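Local atomic coordinates of putative membrane anchored protein (Corynebacterium diphtheriae, PDB entry 3LSO), a protein that is of unknown function but is probably anchored in the membrane, with a largely beta-strand structure that includes an E-set-like N-terminal domain. Residues L328-K332 with A333-V337; G301-G305 with S306-L310; N343-E346 with D347-Y350. All blocks are in the same frame, centred on the assembly; numbering follows the deposited sequence.

In the fold
All three contacts lie in the part of the chain from strand 298-303 onward, and each is a local turn or link at a strand end. Contact 2 comes first in the chain, where strand 298-303 ends. Contact 1 follows, its centre about 22 Å from that of contact 2, as the chain leaves strand 321-329 for strand 335-343. Contact 3 carries the chain back, from strand 335-343 into strand 349-357; its centre lies about 27 Å from that of contact 1 and about 16 Å from that of contact 2. All three reach the four-stranded antiparallel sheet, yet none touches another: the nearest atoms of contacts 1 and 2 stay about 7 Å apart.

Contact 1. Residues L328-K332 with A333-V337; sequences LLPNK and APIRV
Ile335 meets Pro330 and Leu328 in a small apolar cluster inside the bend between two strands. The CD1 methyl of Ile335 lies against the CB and CG carbons of Pro330, 3.8 Å from Pro330 CB, and the isoleucine side chain runs at about a right angle to the proline. A looser approach, 4.4 Å, joins the same Ile335 CD1 to Leu328 CD2. The other branch of the leucine serves Val337: Leu328 CD1 lies 4.1 Å from Val337 CG2, the two side chains running antiparallel past one another. In Leu328, CG is anti to the backbone N (chi1 175°) and CD1 continues the extended line toward Val337, leaving CD2 to face Ile335.

The stretch is the connection between strand 321-329, in the antiparallel four-stranded sheet, and strand 335-343, in another sheet. It is therefore a sheet-to-sheet link rather than a hairpin. Its two halves have end-to-end directions 141° apart, and no hydrogen bond joins them; the strand ends pair with other strands, Leu328 with Gln410 and Ile335 with Val404. Within the loop, the peptide bond before Pro334 is cis.

Around the outer part of the bend the contacts involve Lys332. Ile335 CG2 sits 3.4 Å from the carbonyl oxygen Lys332 O and also touches the aliphatic stem, at 4.1 Å from Lys332 CG. Farther along, Lys332 CE passes 4.0 Å from Pro334 O while NZ turns off from the other half of the bend. Pro330, Ile335 and Val337 each touch Val404, and Met431 packs on Leu328.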
ATOM      1  N   LEU B 328      33.153   9.286  -5.440  1.00 13.01           N
ATOM      2  CA  LEU B 328      33.527   8.110  -4.652  1.00 12.52           C
ATOM      3  C   LEU B 328      33.624   8.524  -3.200  1.00 13.12           C
ATOM      4  O   LEU B 328      34.274   9.517  -2.881  1.00 13.79           O
ATOM      5  CB  LEU B 328      34.868   7.586  -5.124  1.00 12.18           C
ATOM      6  CG  LEU B 328      35.576   6.431  -4.435  1.00 11.93           C
ATOM      7  CD1 LEU B 328      36.818   6.215  -5.216  1.00 11.59           C
ATOM      8  CD2 LEU B 328      35.953   6.732  -2.961  1.00 11.30           C
ATOM      9  N   LEU B 329      33.010   7.751  -2.315  1.00 13.68           N
ATOM     10  CA  LEU B 329      32.926   8.095  -0.909  1.00 14.10           C
ATOM     11  C   LEU B 329      33.821   7.171  -0.078  1.00 14.76           C
ATOM     12  O   LEU B 329      33.435   6.046   0.191  1.00 15.30           O
ATOM     13  CB  LEU B 329      31.471   7.978  -0.464  1.00 13.90           C
ATOM     14  CG  LEU B 329      30.449   8.735  -1.332  1.00 15.96           C
ATOM     15  CD1 LEU B 329      29.023   8.347  -0.979  1.00 15.28           C
ATOM     16  CD2 LEU B 329      30.624  10.275  -1.288  1.00 15.44           C
ATOM     17  N   PRO B 330      35.020   7.635   0.323  1.00 15.11           N
ATOM     18  CA  PRO B 330      35.951   6.757   0.992  1.00 16.32           C
ATOM     19  C   PRO B 330      35.285   6.113   2.159  1.00 17.60           C
ATOM     20  O   PRO B 330      34.476   6.755   2.832  1.00 18.50           O
ATOM     21  CB  PRO B 330      37.023   7.709   1.520  1.00 15.87           C
ATOM     22  CG  PRO B 330      37.002   8.789   0.639  1.00 15.55           C
ATOM     23  CD  PRO B 330      35.575   8.986   0.217  1.00 15.32           C
ATOM     24  N   ASN B 331      35.603   4.849   2.397  1.00 18.62           N
ATOM     25  CA  ASN B 331      35.104   4.195   3.577  1.00 19.46           C
ATOM     26  C   ASN B 331      35.872   4.611   4.824  1.00 19.86           C
ATOM     27  O   ASN B 331      35.258   4.884   5.837  1.00 20.90           O
ATOM     28  CB  ASN B 331      35.143   2.694   3.414  1.00 19.87           C
ATOM     29  CG  ASN B 331      34.408   1.976   4.536  1.00 22.06           C
ATOM     30  OD1 ASN B 331      34.632   2.241   5.718  1.00 24.13           O
ATOM     31  ND2 ASN B 331      33.528   1.057   4.169  1.00 24.09           N
ATOM     32  N   LYS B 332      37.199   4.640   4.765  1.00 19.71           N
ATOM     33  CA  LYS B 332      38.022   5.047   5.897  1.00 19.95           C
ATOM     34  C   LYS B 332      39.027   6.017   5.342  1.00 19.41           C
ATOM     35  O   LYS B 332      39.037   6.251   4.166  1.00 20.37           O
ATOM     36  CB  LYS B 332      38.751   3.826   6.468  1.00 20.54           C
ATOM     37  CG  LYS B 332      39.638   3.123   5.408  1.00 22.64           C
ATOM     38  CD  LYS B 332      40.420   1.918   5.959  1.00 26.07           C
ATOM     39  CE  LYS B 332      41.618   1.578   5.046  1.00 27.22           C
ATOM     40  NZ  LYS B 332      41.897   0.111   5.036  1.00 28.50           N
ATOM     41  N   ALA B 333      39.899   6.574   6.162  1.00 19.25           N
ATOM     42  CA  ALA B 333      41.031   7.323   5.623  1.00 18.72           C
ATOM     43  C   ALA B 333      42.338   6.973   6.359  1.00 18.58           C
ATOM     44  O   ALA B 333      42.334   6.733   7.576  1.00 18.40           O
ATOM     45  CB  ALA B 333      40.753   8.802   5.682  1.00 18.81           C
ATOM     46  N   PRO B 334      43.469   6.947   5.631  1.00 18.16           N
ATOM     47  CA  PRO B 334      43.662   7.254   4.226  1.00 17.89           C
ATOM     48  C   PRO B 334      43.394   6.066   3.298  1.00 18.29           C
ATOM     49  O   PRO B 334      43.375   4.918   3.730  1.00 18.85           O
ATOM     50  CB  PRO B 334      45.136   7.586   4.175  1.00 17.58           C
ATOM     51  CG  PRO B 334      45.740   6.672   5.184  1.00 17.03           C
ATOM     52  CD  PRO B 334      44.749   6.629   6.292  1.00 18.02           C
ATOM     53  N   ILE B 335      43.183   6.347   2.022  1.00 18.07           N
ATOM     54  CA  ILE B 335      43.095   5.306   1.029  1.00 17.74           C
ATOM     55  C   ILE B 335      43.884   5.804  -0.172  1.00 17.41           C
ATOM     56  O   ILE B 335      44.246   6.991  -0.228  1.00 17.34           O
ATOM     57  CB  ILE B 335      41.632   4.996   0.615  1.00 17.73           C
ATOM     58  CG1 ILE B 335      40.990   6.199  -0.064  1.00 18.19           C
ATOM     59  CG2 ILE B 335      40.815   4.571   1.808  1.00 17.99           C
ATOM     60  CD1 ILE B 335      39.614   5.921  -0.677  1.00 20.08           C
ATOM     61  N   ARG B 336      44.140   4.900  -1.122  1.00 16.65           N
ATOM     62  CA  ARG B 336      44.881   5.215  -2.346  1.00 15.74           C
ATOM     63  C   ARG B 336      43.980   5.097  -3.529  1.00 15.68           C
ATOM     64  O   ARG B 336      43.394   4.039  -3.732  1.00 15.62           O
ATOM     65  CB  ARG B 336      46.024   4.243  -2.496  1.00 15.45           C
ATOM     66  CG  ARG B 336      46.888   4.182  -1.243  1.00 13.19           C
ATOM     67  CD  ARG B 336      47.904   5.317  -1.275  1.00 11.08           C
ATOM     68  NE  ARG B 336      48.900   5.115  -2.340  1.00  9.36           N
ATOM     69  CZ  ARG B 336      49.816   6.011  -2.657  1.00  8.75           C
ATOM     70  NH1 ARG B 336      49.846   7.171  -1.984  1.00  8.59           N
ATOM     71  NH2 ARG B 336      50.695   5.752  -3.620  1.00  6.41           N
ATOM     72  N   VAL B 337      43.846   6.192  -4.287  1.00 15.64           N
ATOM     73  CA  VAL B 337      43.018   6.235  -5.491  1.00 15.42           C
ATOM     74  C   VAL B 337      43.859   6.811  -6.615  1.00 16.36           C
ATOM     75  O   VAL B 337      44.442   7.888  -6.482  1.00 17.06           O
ATOM     76  CB  VAL B 337      41.760   7.136  -5.301  1.00 15.59           C
ATOM     77  CG1 VAL B 337      41.033   7.399  -6.629  1.00 13.36           C
ATOM     78  CG2 VAL B 337      40.790   6.552  -4.281  1.00 15.61           C
TER

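Contact 2. Residues G301-G305 with S306-L310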
ATOM      1  N   GLY B 301      26.070  10.377  -6.919  1.00 15.77           N
ATOM      2  CA  GLY B 301      26.183  11.156  -8.124  1.00 15.96           C
ATOM      3  C   GLY B 301      25.089  12.182  -8.236  1.00 16.40           C
ATOM      4  O   GLY B 301      24.290  12.351  -7.313  1.00 17.75           O
ATOM      5  N   LEU B 302      25.068  12.881  -9.365  1.00 15.75           N
ATOM      6  CA  LEU B 302      24.107  13.925  -9.639  1.00 14.83           C
ATOM      7  C   LEU B 302      23.942  13.938 -11.129  1.00 14.76           C
ATOM      8  O   LEU B 302      24.927  13.766 -11.861  1.00 14.78           O
ATOM      9  CB  LEU B 302      24.656  15.293  -9.227  1.00 14.72           C
ATOM     10  CG  LEU B 302      24.859  15.680  -7.760  1.00 14.08           C
ATOM     11  CD1 LEU B 302      25.922  16.786  -7.590  1.00  9.83           C
ATOM     12  CD2 LEU B 302      23.538  16.104  -7.163  1.00 13.15           C
ATOM     13  N   ILE B 303      22.704  14.112 -11.585  1.00 14.59           N
ATOM     14  CA  ILE B 303      22.440  14.444 -12.981  1.00 14.49           C
ATOM     15  C   ILE B 303      21.618  15.718 -12.996  1.00 14.67           C
ATOM     16  O   ILE B 303      20.627  15.819 -12.284  1.00 14.88           O
ATOM     17  CB  ILE B 303      21.752  13.319 -13.746  1.00 14.01           C
ATOM     18  CG1 ILE B 303      21.396  13.790 -15.153  1.00 13.28           C
ATOM     19  CG2 ILE B 303      20.489  12.893 -13.032  1.00 15.01           C
ATOM     20  CD1 ILE B 303      21.317  12.665 -16.170  1.00 11.54           C
ATOM     21  N   ASN B 304      22.063  16.700 -13.779  1.00 15.06           N
ATOM     22  CA  ASN B 304      21.478  18.045 -13.775  1.00 15.41           C
ATOM     23  C   ASN B 304      21.372  18.602 -12.360  1.00 15.90           C
ATOM     24  O   ASN B 304      20.410  19.291 -12.013  1.00 16.09           O
ATOM     25  CB  ASN B 304      20.121  18.074 -14.482  1.00 14.99           C
ATOM     26  CG  ASN B 304      20.236  17.868 -15.983  1.00 15.08           C
ATOM     27  OD1 ASN B 304      21.313  17.980 -16.547  1.00 16.68           O
ATOM     28  ND2 ASN B 304      19.121  17.562 -16.633  1.00 13.31           N
ATOM     29  N   GLY B 305      22.369  18.282 -11.544  1.00 16.20           N
ATOM     30  CA  GLY B 305      22.452  18.816 -10.180  1.00 17.16           C
ATOM     31  C   GLY B 305      21.556  18.191  -9.112  1.00 17.22           C
ATOM     32  O   GLY B 305      21.455  18.728  -7.998  1.00 16.59           O
ATOM     33  N   SER B 306      20.914  17.073  -9.449  1.00 17.06           N
ATOM     34  CA  SER B 306      20.154  16.310  -8.484  1.00 17.45           C
ATOM     35  C   SER B 306      20.508  14.852  -8.545  1.00 17.45           C
ATOM     36  O   SER B 306      20.900  14.338  -9.588  1.00 17.78           O
ATOM     37  CB  SER B 306      18.664  16.465  -8.737  1.00 17.95           C
ATOM     38  OG  SER B 306      18.279  17.816  -8.591  1.00 18.42           O
ATOM     39  N   ALA B 307      20.392  14.178  -7.414  1.00 17.61           N
ATOM     40  CA  ALA B 307      20.563  12.743  -7.403  1.00 17.76           C
ATOM     41  C   ALA B 307      19.209  12.235  -7.826  1.00 18.00           C
ATOM     42  O   ALA B 307      18.206  12.612  -7.229  1.00 19.36           O
ATOM     43  CB  ALA B 307      20.890  12.265  -6.015  1.00 17.03           C
ATOM     44  N   THR B 308      19.146  11.425  -8.870  1.00 17.56           N
ATOM     45  CA  THR B 308      17.880  10.810  -9.217  1.00 17.21           C
ATOM     46  C   THR B 308      17.928   9.375  -8.719  1.00 18.04           C
ATOM     47  O   THR B 308      18.712   9.060  -7.841  1.00 19.14           O
ATOM     48  CB  THR B 308      17.632  10.890 -10.695  1.00 16.85           C
ATOM     49  OG1 THR B 308      18.682  10.195 -11.375  1.00 16.57           O
ATOM     50  CG2 THR B 308      17.608  12.330 -11.121  1.00 13.93           C
ATOM     51  N   SER B 309      17.104   8.497  -9.253  1.00 18.20           N
ATOM     52  CA  SER B 309      17.125   7.114  -8.831  1.00 18.58           C
ATOM     53  C   SER B 309      16.438   6.380  -9.955  1.00 19.63           C
ATOM     54  O   SER B 309      15.833   7.017 -10.815  1.00 19.90           O
ATOM     55  CB  SER B 309      16.339   6.955  -7.546  1.00 18.42           C
ATOM     56  OG  SER B 309      14.948   7.154  -7.779  1.00 18.71           O
ATOM     57  N   LEU B 310      16.500   5.057  -9.978  1.00 20.47           N
ATOM     58  CA  LEU B 310      15.858   4.362 -11.096  1.00 21.54           C
ATOM     59  C   LEU B 310      14.362   4.187 -10.931  1.00 21.56           C
ATOM     60  O   LEU B 310      13.672   3.923 -11.909  1.00 22.46           O
ATOM     61  CB  LEU B 310      16.575   3.061 -11.498  1.00 21.76           C
ATOM     62  CG  LEU B 310      17.348   2.343 -10.401  1.00 23.48           C
ATOM     63  CD1 LEU B 310      16.356   1.548  -9.556  1.00 26.56           C
ATOM     64  CD2 LEU B 310      18.412   1.445 -10.970  1.00 23.68           C
TER
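Ile303 and Ser306 bond to each other through both of their backbone polar groups. Ile303 N donates to Ser306 O at 2.7 Å, a fairly straight bond (159° at the hydrogen). In return Ser306 N donates to Ile303 O at 3.1 Å; this donor stands well above the carbonyl plane, 61° out of it. The pair is a single antiparallel hydrogen-bonded bridge closed by a type I' turn, the hallmark of a tight two-residue beta hairpin, and Asn304 and Gly305 both take the positive phi values it needs. Ser306 O also receives a CA-H...O contact from Leu302 CA, 3.2 Å away.

Side chains flank the bridge. Leu302 CD2 lies 3.6 Å from Ser306 N. Beyond it, the methyls Ile303 CG2 and Thr308 CG2 meet at 3.5 Å. Thr308 OG1 bonds to Ala450 O, and weakly to Glu448 O, while Asn304 OD1 accepts from Ser323 N. Backbone bonds also join Leu302 to Ser325, Asn304 to Ser323 and Thr308 to Glu448.

The backbone N and O of Ile303 and Ser306 thus satisfy each other, whereas other backbone and side-chain bonds tie the turn to strand 321-329 on one hand and strand 440-453 on the other.

Contact 3. Residues N343-E346 with D347-Y350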
ATOM      1  N   ASN B 343      31.997   7.430 -17.021  1.00 13.73           N
ATOM      2  CA  ASN B 343      31.814   6.625 -18.240  1.00 13.65           C
ATOM      3  C   ASN B 343      30.337   6.629 -18.617  1.00 14.15           C
ATOM      4  O   ASN B 343      29.481   6.138 -17.870  1.00 14.20           O
ATOM      5  CB  ASN B 343      32.276   5.181 -18.007  1.00 13.16           C
ATOM      6  CG  ASN B 343      32.227   4.312 -19.284  1.00 11.94           C
ATOM      7  OD1 ASN B 343      32.944   4.563 -20.244  1.00 13.25           O
ATOM      8  ND2 ASN B 343      31.419   3.272 -19.268  1.00  6.20           N
ATOM      9  N   ALA B 344      30.031   7.169 -19.785  1.00 14.71           N
ATOM     10  CA  ALA B 344      28.648   7.461 -20.124  1.00 14.63           C
ATOM     11  C   ALA B 344      28.021   6.293 -20.857  1.00 14.95           C
ATOM     12  O   ALA B 344      28.741   5.484 -21.432  1.00 15.61           O
ATOM     13  CB  ALA B 344      28.610   8.721 -20.977  1.00 14.35           C
ATOM     14  N   PRO B 345      26.685   6.197 -20.866  1.00 15.45           N
ATOM     15  CA  PRO B 345      26.085   5.224 -21.742  1.00 16.36           C
ATOM     16  C   PRO B 345      26.727   5.298 -23.098  1.00 17.78           C
ATOM     17  O   PRO B 345      27.163   6.359 -23.547  1.00 18.30           O
ATOM     18  CB  PRO B 345      24.660   5.717 -21.874  1.00 16.03           C
ATOM     19  CG  PRO B 345      24.384   6.336 -20.587  1.00 16.19           C
ATOM     20  CD  PRO B 345      25.663   6.991 -20.172  1.00 15.83           C
ATOM     21  N   GLU B 346      26.784   4.156 -23.751  1.00 19.13           N
ATOM     22  CA  GLU B 346      27.254   4.064 -25.116  1.00 20.37           C
ATOM     23  C   GLU B 346      26.470   5.056 -26.002  1.00 19.47           C
ATOM     24  O   GLU B 346      25.249   5.160 -25.899  1.00 18.55           O
ATOM     25  CB  GLU B 346      27.049   2.615 -25.578  1.00 21.06           C
ATOM     26  CG  GLU B 346      28.017   2.093 -26.635  1.00 26.64           C
ATOM     27  CD  GLU B 346      27.486   0.805 -27.333  1.00 34.56           C
ATOM     28  OE1 GLU B 346      27.089  -0.179 -26.628  1.00 37.04           O
ATOM     29  OE2 GLU B 346      27.477   0.778 -28.594  1.00 35.55           O
ATOM     30  N   ASP B 347      27.204   5.775 -26.847  1.00 19.37           N
ATOM     31  CA  ASP B 347      26.691   6.797 -27.781  1.00 19.61           C
ATOM     32  C   ASP B 347      26.652   8.200 -27.221  1.00 19.02           C
ATOM     33  O   ASP B 347      26.588   9.151 -28.010  1.00 19.86           O
ATOM     34  CB  ASP B 347      25.323   6.447 -28.406  1.00 19.82           C
ATOM     35  CG  ASP B 347      25.432   5.382 -29.490  1.00 23.71           C
ATOM     36  OD1 ASP B 347      26.581   5.002 -29.850  1.00 26.46           O
ATOM     37  OD2 ASP B 347      24.375   4.911 -29.987  1.00 26.55           O
ATOM     38  N   VAL B 348      26.643   8.338 -25.891  1.00 17.78           N
ATOM     39  CA  VAL B 348      26.576   9.655 -25.266  1.00 17.19           C
ATOM     40  C   VAL B 348      27.954  10.345 -25.368  1.00 17.45           C
ATOM     41  O   VAL B 348      28.980   9.728 -25.054  1.00 17.29           O
ATOM     42  CB  VAL B 348      26.067   9.564 -23.813  1.00 17.06           C
ATOM     43  CG1 VAL B 348      26.142  10.903 -23.127  1.00 16.42           C
ATOM     44  CG2 VAL B 348      24.652   9.067 -23.794  1.00 17.52           C
ATOM     45  N   LYS B 349      27.979  11.605 -25.818  1.00 16.96           N
ATOM     46  CA  LYS B 349      29.255  12.278 -26.118  1.00 17.28           C
ATOM     47  C   LYS B 349      29.740  13.182 -24.982  1.00 16.53           C
ATOM     48  O   LYS B 349      28.987  14.015 -24.476  1.00 17.03           O
ATOM     49  CB  LYS B 349      29.155  13.122 -27.393  1.00 17.46           C
ATOM     50  CG  LYS B 349      29.162  12.361 -28.724  1.00 21.04           C
ATOM     51  CD  LYS B 349      28.762  13.345 -29.870  1.00 26.16           C
ATOM     52  CE  LYS B 349      28.680  12.664 -31.261  1.00 28.19           C
ATOM     53  NZ  LYS B 349      27.349  12.007 -31.516  1.00 27.70           N
ATOM     54  N   TYR B 350      30.998  13.034 -24.597  1.00 15.18           N
ATOM     55  CA  TYR B 350      31.586  13.914 -23.613  1.00 14.21           C
ATOM     56  C   TYR B 350      31.850  15.271 -24.260  1.00 14.32           C
ATOM     57  O   TYR B 350      32.378  15.325 -25.372  1.00 14.20           O
ATOM     58  CB  TYR B 350      32.869  13.279 -23.093  1.00 13.28           C
ATOM     59  CG  TYR B 350      33.818  14.203 -22.382  1.00 13.28           C
ATOM     60  CD1 TYR B 350      33.708  14.457 -20.997  1.00  9.90           C
ATOM     61  CD2 TYR B 350      34.873  14.797 -23.080  1.00 14.86           C
ATOM     62  CE1 TYR B 350      34.617  15.298 -20.341  1.00  9.95           C
ATOM     63  CE2 TYR B 350      35.791  15.637 -22.429  1.00 13.68           C
ATOM     64  CZ  TYR B 350      35.654  15.883 -21.076  1.00 11.90           C
ATOM     65  OH  TYR B 350      36.579  16.716 -20.508  1.00 12.02           O
TER
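A type II beta turn from Pro345 to Val348 carries the chain from strand 335-343 into strand 349-357. Its closing bond runs from Val348 N to Pro345 O at 3.1 Å, with the donor raised 36° out of the carbonyl plane. Asp347, in the third position of the turn, adopts a positive phi of 91°, as this turn type requires.

Val348 then folds its branches back over the start of the turn. CG1, anti to its own backbone N (chi1 174°), comes within 3.9 Å of Ala344 CB, and the other methyl reaches the proline ring, with Val348 CG2 3.9 Å from Pro345 CB. The valine thus packs on two consecutive residues, CB and CG1 on Ala344 and CG2 on Pro345. At the exposed corner, Glu346 and Asp347 place like charges near each other, Glu346 OE2 lying 4.5 Å from Asp347 OD1. Such a pairing would tend to raise the proton affinity of either carboxylate slightly, although solvent can screen it.

Two sheets meet this turn. On the incoming side Asn343 ND2 bonds to Gln430 OE1, while Ala344 and Pro345 rest on Phe429 of strand 425-435. On the outgoing side Val348 packs against Phe416 and Lys349 pairs through its backbone with Glu417, both on strand 410-417, the neighbour of strand 349-357 in the four-stranded antiparallel sheet.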